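Tryptophan halogenase superfamily (Brevundimonas sp. BAL3, PDB 6FRL) is a flavin-dependent halogenase that prefers bromination over chlorination, presumably installing the halogen on aromatic substrates as its tryptophan halogenase relatives do. Local coordinates at residues B[15-20]-B[218-223]; B[23-28]-B[174-179]; B[54-59]-B[353-358]; B[346-351]-B[395-400]. All coordinates share one frame; numbering follows the deposited sequence.

Interaction 1 of 4, residues B[15-20]-B[218-223]; sequences VIVGGG and DLFVDC
Val15, Ile16 and Val17 pair in parallel with Phe220, Val221 and Asp222 on neighbouring strands of the Rossmann-type sheet; the axes of strand segments 15-17 and 219-222 come within 4.8 Å, at 21° to each other. Four backbone bonds join them: Val15 N to Leu219 O, Val221 N to Val15 O, Val17 N to Val221 O and, less straight, Cys223 N to Val17 O. Beyond Val17 the chain enters the glycines of a GxGxxG pattern, consistent with a dinucleotide-binding turn. On one face of the sheet Val15 and Phe220 lie side by side and point the same way. Phe220 has CG anti to its carbonyl carbon (chi1 -73°), which carries CE2 to 3.7 Å from Val15 CB, while Val17 CG2 meets the ring edge at CD2, 4.2 Å away. An alanine in place of Phe220 would probably open a gap beside Val15 and Val17 and leave Leu207 of strand 204-209 without its ring partner. Ile16 occupies the other face, with CG1 near Val221 CG2 and CG2 3.9 Å from Cys223 SG. At Gly18 a beta carbon would fall 2.3 Å from Cys223 O. A water lies 2.7 Å from both Gly19 O and Cys223 O.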
loop_
_atom_site.group_PDB
_atom_site.type_symbol
_atom_site.label_atom_id
_atom_site.label_comp_id
_atom_site.label_asym_id
_atom_site.label_seq_id
_atom_site.Cartn_x
_atom_site.Cartn_y
_atom_site.Cartn_z
ATOM N N VAL B 15 -20.483 -12.738 -21.707
ATOM C CA VAL B 15 -20.344 -12.463 -23.125
ATOM C C VAL B 15 -19.317 -11.359 -23.304
ATOM O O VAL B 15 -19.501 -10.253 -22.806
ATOM C CB VAL B 15 -21.692 -12.025 -23.770
ATOM C CG1 VAL B 15 -21.516 -11.736 -25.269
ATOM C CG2 VAL B 15 -22.766 -13.089 -23.544
ATOM N N ILE B 16 -18.262 -11.657 -24.041
ATOM C CA ILE B 16 -17.165 -10.745 -24.205
ATOM C C ILE B 16 -17.328 -10.195 -25.604
ATOM O O ILE B 16 -17.267 -10.955 -26.578
ATOM C CB ILE B 16 -15.806 -11.492 -24.040
ATOM C CG1 ILE B 16 -15.666 -12.028 -22.620
ATOM C CG2 ILE B 16 -14.636 -10.582 -24.355
ATOM C CD1 ILE B 16 -14.547 -13.000 -22.445
ATOM N N VAL B 17 -17.473 -8.874 -25.704
ATOM C CA VAL B 17 -17.755 -8.231 -26.969
ATOM C C VAL B 17 -16.481 -7.668 -27.555
ATOM O O VAL B 17 -16.079 -6.576 -27.206
ATOM C CB VAL B 17 -18.794 -7.123 -26.779
ATOM C CG1 VAL B 17 -19.102 -6.409 -28.089
ATOM C CG2 VAL B 17 -20.035 -7.671 -26.085
ATOM N N GLY B 18 -15.870 -8.419 -28.477
ATOM C CA GLY B 18 -14.624 -8.068 -29.143
ATOM C C GLY B 18 -13.523 -9.058 -28.743
ATOM O O GLY B 18 -13.482 -9.536 -27.612
ATOM N N GLY B 19 -12.654 -9.398 -29.696
ATOM C CA GLY B 19 -11.459 -10.194 -29.444
ATOM C C GLY B 19 -10.261 -9.279 -29.271
ATOM O O GLY B 19 -10.305 -8.352 -28.461
ATOM N N GLY B 20 -9.213 -9.524 -30.051
ATOM C CA GLY B 20 -7.895 -8.901 -29.826
ATOM C C GLY B 20 -7.283 -9.286 -28.486
ATOM O O GLY B 20 -7.592 -10.340 -27.918
ATOM N N ASP B 218 -25.818 -12.776 -18.828
ATOM C CA ASP B 218 -26.003 -12.086 -17.552
ATOM C C ASP B 218 -24.991 -10.947 -17.318
ATOM O O ASP B 218 -25.342 -9.942 -16.689
ATOM C CB ASP B 218 -25.893 -13.080 -16.411
ATOM C CG ASP B 218 -26.990 -14.119 -16.433
ATOM O OD1 ASP B 218 -28.029 -13.881 -17.122
ATOM O OD2 ASP B 218 -26.803 -15.158 -15.731
ATOM N N LEU B 219 -23.739 -11.150 -17.775
ATOM C CA LEU B 219 -22.615 -10.215 -17.621
ATOM C C LEU B 219 -21.953 -9.996 -18.981
ATOM O O LEU B 219 -21.576 -10.950 -19.648
ATOM C CB LEU B 219 -21.581 -10.730 -16.596
ATOM C CG LEU B 219 -20.303 -9.861 -16.404
ATOM C CD1 LEU B 219 -20.668 -8.571 -15.698
ATOM C CD2 LEU B 219 -19.150 -10.516 -15.625
ATOM N N PHE B 220 -21.805 -8.735 -19.361
ATOM C CA PHE B 220 -21.145 -8.342 -20.584
ATOM C C PHE B 220 -19.824 -7.621 -20.308
ATOM O O PHE B 220 -19.784 -6.719 -19.446
ATOM C CB PHE B 220 -22.070 -7.426 -21.397
ATOM C CG PHE B 220 -23.207 -8.161 -22.036
ATOM C CD1 PHE B 220 -24.324 -8.511 -21.289
ATOM C CD2 PHE B 220 -23.120 -8.580 -23.361
ATOM C CE1 PHE B 220 -25.337 -9.250 -21.862
ATOM C CE2 PHE B 220 -24.146 -9.295 -23.933
ATOM C CZ PHE B 220 -25.249 -9.639 -23.184
ATOM N N VAL B 221 -18.759 -8.001 -21.039
ATOM C CA VAL B 221 -17.486 -7.276 -21.014
ATOM C C VAL B 221 -17.299 -6.593 -22.356
ATOM O O VAL B 221 -17.301 -7.246 -23.393
ATOM C CB VAL B 221 -16.261 -8.182 -20.741
ATOM C CG1 VAL B 221 -15.047 -7.322 -20.418
ATOM C CG2 VAL B 221 -16.518 -9.157 -19.599
ATOM N N ASP B 222 -17.130 -5.282 -22.339
ATOM C CA ASP B 222 -16.940 -4.521 -23.573
ATOM C C ASP B 222 -15.453 -4.455 -23.847
ATOM O O ASP B 222 -14.728 -3.742 -23.154
ATOM C CB ASP B 222 -17.543 -3.116 -23.432
ATOM C CG ASP B 222 -17.487 -2.296 -24.715
ATOM O OD1 ASP B 222 -16.709 -2.608 -25.625
ATOM O OD2 ASP B 222 -18.237 -1.303 -24.807
ATOM N N CYS B 223 -15.025 -5.214 -24.860
ATOM C CA CYS B 223 -13.686 -5.115 -25.429
ATOM C C CYS B 223 -13.784 -4.683 -26.882
ATOM O O CYS B 223 -12.931 -5.047 -27.722
ATOM C CB CYS B 223 -12.959 -6.468 -25.348
ATOM S SG CYS B 223 -12.851 -7.178 -23.688
HETATM O O HOH W 1 -10.479 -5.661 -28.756
#

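Interaction 2 of 4, residues B[23-28]-B[174-179]; sequences GWMTAA and QHLRAY
Arg177 lies along the face of the Trp24 indole, and this overlap carries a large share of the contact between helices 20-33 and 169-182. Its CG is anti to the backbone N (chi1 169°) and the chain stays extended as far as NE, which lays its aliphatic part over the ring. CB sits above the middle of the indole, 3.7 Å from Trp24 CD2. CG comes next, over the six-membered ring at 3.8 Å from its centroid and almost on its normal, a CH-pi contact. CD reaches the outer rim, 3.9 Å from Trp24 CZ2. Further out the guanidinium plane is tilted 15° from that of the indole, and its NE forms a salt bridge with Glu181. The indole is anchored in its turn by a hydrogen bond from NE1 to Glu45.

The rest of the contact is mostly apolar packing. Leu176 CB settles beside Trp24 O at 3.8 Å, and its CD1 reaches across to Met25 CG. Ala28 CB touches Tyr179 CD1 at 3.7 Å, and Ala28 O lies at the edge of that ring, near its plane; the Tyr179 hydroxyl is bonded to Leu69 O. The two helix segments run in roughly the same direction, their axes 32° apart and 8.5 Å at closest approach. Trp24 and Ala27 also rest on Val43 of strand 40-45, which places the pair in the helical layer of a Rossmann-type alpha/beta domain, with helix 20-33 being the one that follows the glycine-rich turn.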
loop_
_atom_site.group_PDB
_atom_site.type_symbol
_atom_site.label_atom_id
_atom_site.label_comp_id
_atom_site.label_asym_id
_atom_site.label_seq_id
_atom_site.Cartn_x
_atom_site.Cartn_y
_atom_site.Cartn_z
ATOM N N GLY B 23 -10.001 -8.852 -25.417
ATOM C CA GLY B 23 -11.010 -9.913 -25.415
ATOM C C GLY B 23 -10.481 -11.291 -25.065
ATOM O O GLY B 23 -11.067 -12.013 -24.250
ATOM N N TRP B 24 -9.370 -11.660 -25.675
ATOM C CA TRP B 24 -8.846 -12.992 -25.454
ATOM C C TRP B 24 -8.032 -13.117 -24.179
ATOM O O TRP B 24 -8.024 -14.198 -23.626
ATOM C CB TRP B 24 -8.095 -13.514 -26.684
ATOM C CG TRP B 24 -9.047 -13.838 -27.773
ATOM C CD1 TRP B 24 -9.167 -13.186 -28.956
ATOM C CD2 TRP B 24 -10.038 -14.860 -27.775
ATOM N NE1 TRP B 24 -10.169 -13.747 -29.717
ATOM C CE2 TRP B 24 -10.722 -14.778 -29.017
ATOM C CE3 TRP B 24 -10.423 -15.834 -26.860
ATOM C CZ2 TRP B 24 -11.759 -15.639 -29.364
ATOM C CZ3 TRP B 24 -11.471 -16.702 -27.204
ATOM C CH2 TRP B 24 -12.124 -16.585 -28.448
ATOM N N MET B 25 -7.394 -12.038 -23.683
ATOM C CA MET B 25 -6.838 -12.070 -22.310
ATOM C C MET B 25 -7.960 -12.282 -21.285
ATOM O O MET B 25 -7.832 -13.127 -20.395
ATOM C CB MET B 25 -6.037 -10.812 -21.944
ATOM C CG MET B 25 -4.642 -10.762 -22.567
ATOM S SD MET B 25 -3.903 -9.123 -22.408
ATOM C CE MET B 25 -3.497 -9.070 -20.641
ATOM N N THR B 26 -9.049 -11.522 -21.408
ATOM C CA THR B 26 -10.206 -11.693 -20.524
ATOM C C THR B 26 -10.780 -13.153 -20.554
ATOM O O THR B 26 -10.967 -13.787 -19.512
ATOM C CB THR B 26 -11.296 -10.656 -20.867
ATOM O OG1 THR B 26 -10.752 -9.329 -20.766
ATOM C CG2 THR B 26 -12.463 -10.773 -19.918
ATOM N N ALA B 27 -11.016 -13.682 -21.754
ATOM C CA ALA B 27 -11.534 -15.037 -21.932
ATOM C C ALA B 27 -10.633 -16.074 -21.290
ATOM O O ALA B 27 -11.118 -16.955 -20.548
ATOM C CB ALA B 27 -11.723 -15.366 -23.418
ATOM N N ALA B 28 -9.336 -15.977 -21.564
ATOM C CA ALA B 28 -8.393 -16.973 -21.015
ATOM C C ALA B 28 -8.335 -16.934 -19.482
ATOM O O ALA B 28 -8.362 -17.996 -18.814
ATOM C CB ALA B 28 -7.009 -16.785 -21.600
ATOM N N GLN B 174 -3.871 -14.767 -30.540
ATOM C CA GLN B 174 -4.097 -16.124 -31.074
ATOM C C GLN B 174 -3.738 -17.241 -30.066
ATOM O O GLN B 174 -4.525 -18.166 -29.879
ATOM C CB GLN B 174 -3.386 -16.330 -32.421
ATOM C CG GLN B 174 -4.018 -15.539 -33.576
ATOM C CD GLN B 174 -3.442 -15.913 -34.969
ATOM O OE1 GLN B 174 -2.884 -17.022 -35.201
ATOM N NE2 GLN B 174 -3.580 -14.979 -35.903
ATOM N N HIS B 175 -2.610 -17.124 -29.393
ATOM C CA HIS B 175 -2.217 -18.110 -28.378
ATOM C C HIS B 175 -3.258 -18.222 -27.221
ATOM O O HIS B 175 -3.670 -19.315 -26.811
ATOM C CB HIS B 175 -0.821 -17.719 -27.867
ATOM C CG HIS B 175 -0.120 -18.771 -27.069
ATOM N ND1 HIS B 175 0.616 -19.778 -27.654
ATOM C CD2 HIS B 175 0.030 -18.923 -25.730
ATOM C CE1 HIS B 175 1.175 -20.517 -26.712
ATOM N NE2 HIS B 175 0.829 -20.022 -25.534
ATOM N N LEU B 176 -3.741 -17.088 -26.741
ATOM C CA LEU B 176 -4.735 -17.086 -25.665
ATOM C C LEU B 176 -6.091 -17.593 -26.117
ATOM O O LEU B 176 -6.777 -18.268 -25.330
ATOM C CB LEU B 176 -4.860 -15.703 -25.034
ATOM C CG LEU B 176 -3.532 -15.191 -24.436
ATOM C CD1 LEU B 176 -3.649 -13.700 -24.044
ATOM C CD2 LEU B 176 -3.076 -16.049 -23.278
ATOM N N ARG B 177 -6.474 -17.282 -27.356
ATOM C CA ARG B 177 -7.695 -17.851 -27.986
ATOM C C ARG B 177 -7.707 -19.380 -27.992
ATOM O O ARG B 177 -8.701 -20.000 -27.620
ATOM C CB ARG B 177 -7.875 -17.357 -29.416
ATOM C CG ARG B 177 -8.953 -18.106 -30.180
ATOM C CD ARG B 177 -9.200 -17.566 -31.573
ATOM N NE ARG B 177 -10.015 -18.529 -32.329
ATOM C CZ ARG B 177 -10.288 -18.451 -33.641
ATOM N NH1 ARG B 177 -9.806 -17.465 -34.388
ATOM N NH2 ARG B 177 -11.064 -19.368 -34.206
ATOM N N ALA B 178 -6.615 -19.986 -28.428
ATOM C CA ALA B 178 -6.504 -21.443 -28.423
ATOM C C ALA B 178 -6.560 -21.974 -26.986
ATOM O O ALA B 178 -7.211 -22.997 -26.742
ATOM C CB ALA B 178 -5.239 -21.891 -29.130
ATOM N N TYR B 179 -5.932 -21.270 -26.036
ATOM C CA TYR B 179 -6.049 -21.616 -24.608
ATOM C C TYR B 179 -7.477 -21.531 -24.093
ATOM O O TYR B 179 -7.917 -22.400 -23.345
ATOM C CB TYR B 179 -5.153 -20.705 -23.742
ATOM C CG TYR B 179 -5.174 -20.972 -22.251
ATOM C CD1 TYR B 179 -6.149 -20.411 -21.426
ATOM C CD2 TYR B 179 -4.190 -21.758 -21.669
ATOM C CE1 TYR B 179 -6.161 -20.651 -20.053
ATOM C CE2 TYR B 179 -4.187 -22.018 -20.299
ATOM C CZ TYR B 179 -5.172 -21.452 -19.486
ATOM O OH TYR B 179 -5.152 -21.679 -18.135
#

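Interaction 3 of 4, residues B[54-59]-B[353-358]; sequences VGEATI and TSIALI
Glu56 lays its carboxylate against Ile355 where strand 55-57 faces the first turn of helix 354-367. OE2 is 3.5 Å from Ile355 CG1, and Glu56 CD lies 3.8 Å from Ile355 CD1, the two side chains crossing at a slant. Close packing continues toward Ile59. Its CG1 takes the crowded position between backbone N and carbonyl carbon (chi1 59°), and from there CD1 reaches Ala356 CB at 3.7 Å. Thr58 adds a lighter touch, CG2 to Ile355 CG2 at 4.2 Å, while its hydroxyl bonds away from the helix to Leu165 O.

The side of Glu56 that faces Ser354 is looser and partly open to solvent. Ser354 CB comes only to 3.8 Å from Glu56 OE2, and a water takes over the polar work. It accepts from Ile355 N at 2.9 Å and donates to Ala57 O, also at 2.9 Å, with a longer bond to Glu56 OE2. In this way the water occupies an N-H of the helix's first turn, and the positive end of the helix dipole is likely to suit the nearby carboxylate. A tartaric acid molecule, probably from the crystallisation liquor, is bound about 6 Å from the Glu56 side chain and may mark a pocket. The contact joins an outer strand of a three-stranded antiparallel sheet, carrying a Gly-Glu-Ala-Thr run found in flavin-dependent tryptophan halogenases, to the start of helix 354-367.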
loop_
_atom_site.group_PDB
_atom_site.type_symbol
_atom_site.label_atom_id
_atom_site.label_comp_id
_atom_site.label_asym_id
_atom_site.label_seq_id
_atom_site.Cartn_x
_atom_site.Cartn_y
_atom_site.Cartn_z
ATOM N N VAL B 54 1.274 -6.648 -35.095
ATOM C CA VAL B 54 1.812 -5.374 -34.610
ATOM C C VAL B 54 2.564 -5.471 -33.246
ATOM O O VAL B 54 2.050 -5.957 -32.251
ATOM C CB VAL B 54 0.672 -4.332 -34.537
ATOM C CG1 VAL B 54 1.140 -3.049 -33.862
ATOM C CG2 VAL B 54 0.097 -4.057 -35.935
ATOM N N GLY B 55 3.792 -4.962 -33.220
ATOM C CA GLY B 55 4.725 -5.130 -32.106
ATOM C C GLY B 55 4.388 -4.239 -30.917
ATOM O O GLY B 55 4.075 -3.066 -31.100
ATOM N N GLU B 56 4.461 -4.804 -29.706
ATOM C CA GLU B 56 4.058 -4.106 -28.512
ATOM C C GLU B 56 4.973 -4.458 -27.341
ATOM O O GLU B 56 5.536 -5.560 -27.280
ATOM C CB GLU B 56 2.621 -4.445 -28.196
ATOM C CG GLU B 56 1.787 -3.225 -27.885
ATOM C CD GLU B 56 0.396 -3.588 -27.406
ATOM O OE1 GLU B 56 -0.287 -4.382 -28.115
ATOM O OE2 GLU B 56 -0.009 -3.076 -26.325
ATOM N N ALA B 57 5.155 -3.502 -26.432
ATOM C CA ALA B 57 5.900 -3.724 -25.207
ATOM C C ALA B 57 4.981 -3.956 -24.013
ATOM O O ALA B 57 3.768 -3.746 -24.091
ATOM C CB ALA B 57 6.869 -2.572 -24.935
ATOM N N THR B 58 5.579 -4.441 -22.929
ATOM C CA THR B 58 4.871 -4.781 -21.703
ATOM C C THR B 58 5.711 -4.446 -20.464
ATOM O O THR B 58 6.880 -4.055 -20.590
ATOM C CB THR B 58 4.571 -6.294 -21.649
ATOM O OG1 THR B 58 5.791 -7.034 -21.839
ATOM C CG2 THR B 58 3.532 -6.680 -22.680
ATOM N N ILE B 59 5.106 -4.601 -19.287
ATOM C CA ILE B 59 5.806 -4.583 -18.018
ATOM C C ILE B 59 5.792 -6.010 -17.423
ATOM O O ILE B 59 5.104 -6.892 -17.925
ATOM C CB ILE B 59 5.226 -3.498 -17.051
ATOM C CG1 ILE B 59 3.738 -3.709 -16.752
ATOM C CG2 ILE B 59 5.401 -2.106 -17.630
ATOM C CD1 ILE B 59 3.251 -2.799 -15.647
ATOM N N THR B 353 1.932 0.732 -21.135
ATOM C CA THR B 353 0.920 0.466 -20.106
ATOM C C THR B 353 -0.404 -0.099 -20.585
ATOM O O THR B 353 -1.242 -0.418 -19.769
ATOM C CB THR B 353 0.606 1.730 -19.267
ATOM O OG1 THR B 353 0.238 2.797 -20.143
ATOM C CG2 THR B 353 1.811 2.136 -18.381
ATOM N N SER B 354 -0.588 -0.239 -21.893
ATOM C CA SER B 354 -1.866 -0.684 -22.482
ATOM C C SER B 354 -2.280 -2.081 -22.016
ATOM O O SER B 354 -3.394 -2.292 -21.498
ATOM C CB SER B 354 -1.762 -0.681 -24.018
ATOM O OG SER B 354 -1.897 0.638 -24.490
ATOM N N ILE B 355 -1.390 -3.039 -22.250
ATOM C CA ILE B 355 -1.635 -4.382 -21.849
ATOM C C ILE B 355 -1.751 -4.429 -20.315
ATOM O O ILE B 355 -2.659 -5.074 -19.782
ATOM C CB ILE B 355 -0.609 -5.325 -22.483
ATOM C CG1 ILE B 355 -0.987 -5.476 -23.970
ATOM C CG2 ILE B 355 -0.540 -6.671 -21.764
ATOM C CD1 ILE B 355 -0.040 -6.318 -24.824
ATOM N N ALA B 356 -0.882 -3.697 -19.618
ATOM C CA ALA B 356 -0.916 -3.638 -18.167
ATOM C C ALA B 356 -2.281 -3.220 -17.591
ATOM O O ALA B 356 -2.704 -3.723 -16.556
ATOM C CB ALA B 356 0.176 -2.701 -17.683
ATOM N N LEU B 357 -2.946 -2.286 -18.258
ATOM C CA LEU B 357 -4.269 -1.798 -17.836
ATOM C C LEU B 357 -5.396 -2.818 -18.057
ATOM O O LEU B 357 -6.399 -2.843 -17.296
ATOM C CB LEU B 357 -4.578 -0.454 -18.482
ATOM C CG LEU B 357 -3.704 0.740 -17.974
ATOM C CD1 LEU B 357 -3.618 1.834 -19.008
ATOM C CD2 LEU B 357 -4.185 1.329 -16.637
ATOM N N ILE B 358 -5.227 -3.675 -19.069
ATOM C CA ILE B 358 -6.082 -4.864 -19.278
ATOM C C ILE B 358 -5.881 -5.844 -18.142
ATOM O O ILE B 358 -6.857 -6.304 -17.552
ATOM C CB ILE B 358 -5.804 -5.533 -20.645
ATOM C CG1 ILE B 358 -6.325 -4.616 -21.772
ATOM C CG2 ILE B 358 -6.448 -6.914 -20.745
ATOM C CD1 ILE B 358 -5.627 -4.797 -23.096
HETATM O O HOH W 2 1.267 -2.600 -23.332
#

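Interaction 4 of 4, residues B[346-351]-B[395-400]; sequences FLEPLE and DFIILH
Leu350 and Ile397 bring the backbones nearest, their CA atoms 6.9 Å apart, where the irregular loop leading to helix 354-367 passes along helix 376-402. At one end Glu351, its chain bent at chi2 (-86°), swings OE2 to the edge of the His400 ring. His400 NE2 donates to that oxygen at 2.6 Å, nearly in the ring plane and on the anti lone pair, although carboxylate and ring are turned 61° apart. The other ring nitrogen, ND1, donates to Phe396 O one turn back, so the imidazole is tied at both ends and its rotation is fixed. Leu350 CD2 lies over one ring face, 4.1 Å from the centroid. The Pro-Leu-Glu-Ser-Thr run that begins in this loop is a sequence familiar from flavin-dependent tryptophan halogenases, here backed by the long helix. An alanine in place of His400 would probably leave Glu351 OE2 without this mate, weaken the hold on that carboxylate and take away the ring that Leu350 CD2 covers. Phe396 CE2 approaches Glu351 CD at 3.4 Å, the side chains crossing at about a right angle, and Glu351 OE1 is bonded to His102. Ile397 packs against the loop: CG2 meets Leu350 CD2 at 4.0 Å, CD1 meets Leu347 CB at 3.9 Å. Glu348 slides past Ile397 CG2 in the opposite direction, its OE1 bonded to Tyr401 OH and Trp277 NE1.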
loop_
_atom_site.group_PDB
_atom_site.type_symbol
_atom_site.label_atom_id
_atom_site.label_comp_id
_atom_site.label_asym_id
_atom_site.label_seq_id
_atom_site.Cartn_x
_atom_site.Cartn_y
_atom_site.Cartn_z
ATOM N N PHE B 346 -7.722 5.599 -22.648
ATOM C CA PHE B 346 -6.513 5.564 -23.460
ATOM C C PHE B 346 -5.409 6.477 -22.950
ATOM O O PHE B 346 -5.641 7.652 -22.662
ATOM C CB PHE B 346 -6.837 5.947 -24.897
ATOM C CG PHE B 346 -5.630 5.971 -25.785
ATOM C CD1 PHE B 346 -5.040 4.782 -26.219
ATOM C CD2 PHE B 346 -5.046 7.159 -26.129
ATOM C CE1 PHE B 346 -3.920 4.783 -26.995
ATOM C CE2 PHE B 346 -3.921 7.179 -26.926
ATOM C CZ PHE B 346 -3.361 5.986 -27.369
ATOM N N LEU B 347 -4.213 5.912 -22.832
ATOM C CA LEU B 347 -3.020 6.699 -22.573
ATOM C C LEU B 347 -1.996 6.186 -23.572
ATOM O O LEU B 347 -1.914 4.973 -23.788
ATOM C CB LEU B 347 -2.532 6.537 -21.122
ATOM C CG LEU B 347 -3.509 7.020 -20.044
ATOM C CD1 LEU B 347 -3.156 6.483 -18.668
ATOM C CD2 LEU B 347 -3.507 8.540 -20.032
ATOM N N GLU B 348 -1.237 7.122 -24.162
ATOM C CA GLU B 348 -0.178 6.836 -25.114
ATOM C C GLU B 348 0.865 5.867 -24.529
ATOM O O GLU B 348 1.083 5.884 -23.320
ATOM C CB GLU B 348 0.484 8.151 -25.489
ATOM C CG GLU B 348 1.221 8.818 -24.321
ATOM C CD GLU B 348 1.558 10.279 -24.552
ATOM O OE1 GLU B 348 2.725 10.570 -24.958
ATOM O OE2 GLU B 348 0.682 11.112 -24.290
ATOM N N PRO B 349 1.533 5.041 -25.370
ATOM C CA PRO B 349 2.406 3.933 -24.897
ATOM C C PRO B 349 3.829 4.329 -24.502
ATOM O O PRO B 349 4.802 3.574 -24.762
ATOM C CB PRO B 349 2.444 2.979 -26.105
ATOM C CG PRO B 349 2.305 3.888 -27.283
ATOM C CD PRO B 349 1.368 4.994 -26.841
ATOM N N LEU B 350 3.950 5.471 -23.827
ATOM C CA LEU B 350 5.253 6.031 -23.486
ATOM C C LEU B 350 5.943 5.137 -22.471
ATOM O O LEU B 350 7.176 5.002 -22.486
ATOM C CB LEU B 350 5.108 7.470 -22.939
ATOM C CG LEU B 350 6.402 8.205 -22.536
ATOM C CD1 LEU B 350 7.319 8.397 -23.731
ATOM C CD2 LEU B 350 6.080 9.570 -21.933
ATOM N N GLU B 351 5.141 4.567 -21.576
ATOM C CA GLU B 351 5.626 3.682 -20.549
ATOM C C GLU B 351 4.945 2.295 -20.621
ATOM O O GLU B 351 4.775 1.618 -19.596
ATOM C CB GLU B 351 5.532 4.382 -19.178
ATOM C CG GLU B 351 6.611 5.453 -18.966
ATOM C CD GLU B 351 7.943 4.933 -18.426
ATOM O OE1 GLU B 351 8.119 3.726 -18.225
ATOM O OE2 GLU B 351 8.848 5.763 -18.179
ATOM N N ASP B 395 -0.339 10.883 -14.583
ATOM C CA ASP B 395 0.652 11.714 -13.886
ATOM C C ASP B 395 2.086 11.267 -14.133
ATOM O O ASP B 395 2.948 12.103 -14.361
ATOM C CB ASP B 395 0.374 11.746 -12.375
ATOM C CG ASP B 395 -0.880 12.531 -12.029
ATOM O OD1 ASP B 395 -1.580 13.015 -12.951
ATOM O OD2 ASP B 395 -1.168 12.647 -10.828
ATOM N N PHE B 396 2.357 9.964 -14.090
ATOM C CA PHE B 396 3.694 9.491 -14.449
ATOM C C PHE B 396 4.057 9.880 -15.876
ATOM O O PHE B 396 5.178 10.339 -16.110
ATOM C CB PHE B 396 3.812 7.967 -14.239
ATOM C CG PHE B 396 5.212 7.427 -14.352
ATOM C CD1 PHE B 396 6.219 7.899 -13.515
ATOM C CD2 PHE B 396 5.515 6.399 -15.244
ATOM C CE1 PHE B 396 7.525 7.378 -13.602
ATOM C CE2 PHE B 396 6.803 5.883 -15.331
ATOM C CZ PHE B 396 7.813 6.384 -14.504
ATOM N N ILE B 397 3.114 9.712 -16.823
ATOM C CA ILE B 397 3.362 10.095 -18.234
ATOM C C ILE B 397 3.624 11.616 -18.369
ATOM O O ILE B 397 4.590 12.036 -18.986
ATOM C CB ILE B 397 2.219 9.621 -19.175
ATOM C CG1 ILE B 397 2.269 8.087 -19.273
ATOM C CG2 ILE B 397 2.362 10.246 -20.563
ATOM C CD1 ILE B 397 1.024 7.432 -19.816
ATOM N N ILE B 398 2.763 12.423 -17.760
ATOM C CA ILE B 398 2.925 13.874 -17.745
ATOM C C ILE B 398 4.347 14.322 -17.321
ATOM O O ILE B 398 4.973 15.165 -17.997
ATOM C CB ILE B 398 1.865 14.521 -16.816
ATOM C CG1 ILE B 398 0.494 14.446 -17.483
ATOM C CG2 ILE B 398 2.223 15.987 -16.521
ATOM C CD1 ILE B 398 -0.658 14.765 -16.566
ATOM N N LEU B 399 4.841 13.750 -16.218
ATOM C CA LEU B 399 6.159 14.087 -15.673
ATOM C C LEU B 399 7.260 14.090 -16.720
ATOM O O LEU B 399 8.141 14.962 -16.663
ATOM C CB LEU B 399 6.558 13.140 -14.510
ATOM C CG LEU B 399 7.833 13.515 -13.749
ATOM C CD1 LEU B 399 7.677 14.841 -13.032
ATOM C CD2 LEU B 399 8.247 12.447 -12.773
ATOM N N HIS B 400 7.223 13.121 -17.641
ATOM C CA HIS B 400 8.257 12.968 -18.669
ATOM C C HIS B 400 8.342 14.258 -19.552
ATOM O O HIS B 400 9.439 14.756 -19.905
ATOM C CB HIS B 400 7.980 11.754 -19.563
ATOM C CG HIS B 400 8.117 10.406 -18.899
ATOM N ND1 HIS B 400 7.237 9.946 -17.940
ATOM C CD2 HIS B 400 8.975 9.370 -19.145
ATOM C CE1 HIS B 400 7.562 8.706 -17.599
ATOM N NE2 HIS B 400 8.612 8.334 -18.314
#

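From the N terminus, strand 13-17 opens interaction 1, and helix 20-33, next in the chain, opens interaction 2. Interaction 2 closes first, at 174-179, nested inside the larger loop that interaction 1 shuts at 218-223; the two touch where Ile16 and Cys223 pack against Gly23. Residues 54-59 start interaction 3 within both loops, but their partner comes only at 353-358, so interaction 3 crosses both. Met25 links it to interaction 2. Interaction 4 opens at 346-351, just before interaction 3 closes, and crosses it. Interactions 1 and 2 hold the Rossmann-type part together; interaction 3 joins strand 55-57 to helix 354-367, and interaction 4 the loop before that helix to helix 376-402.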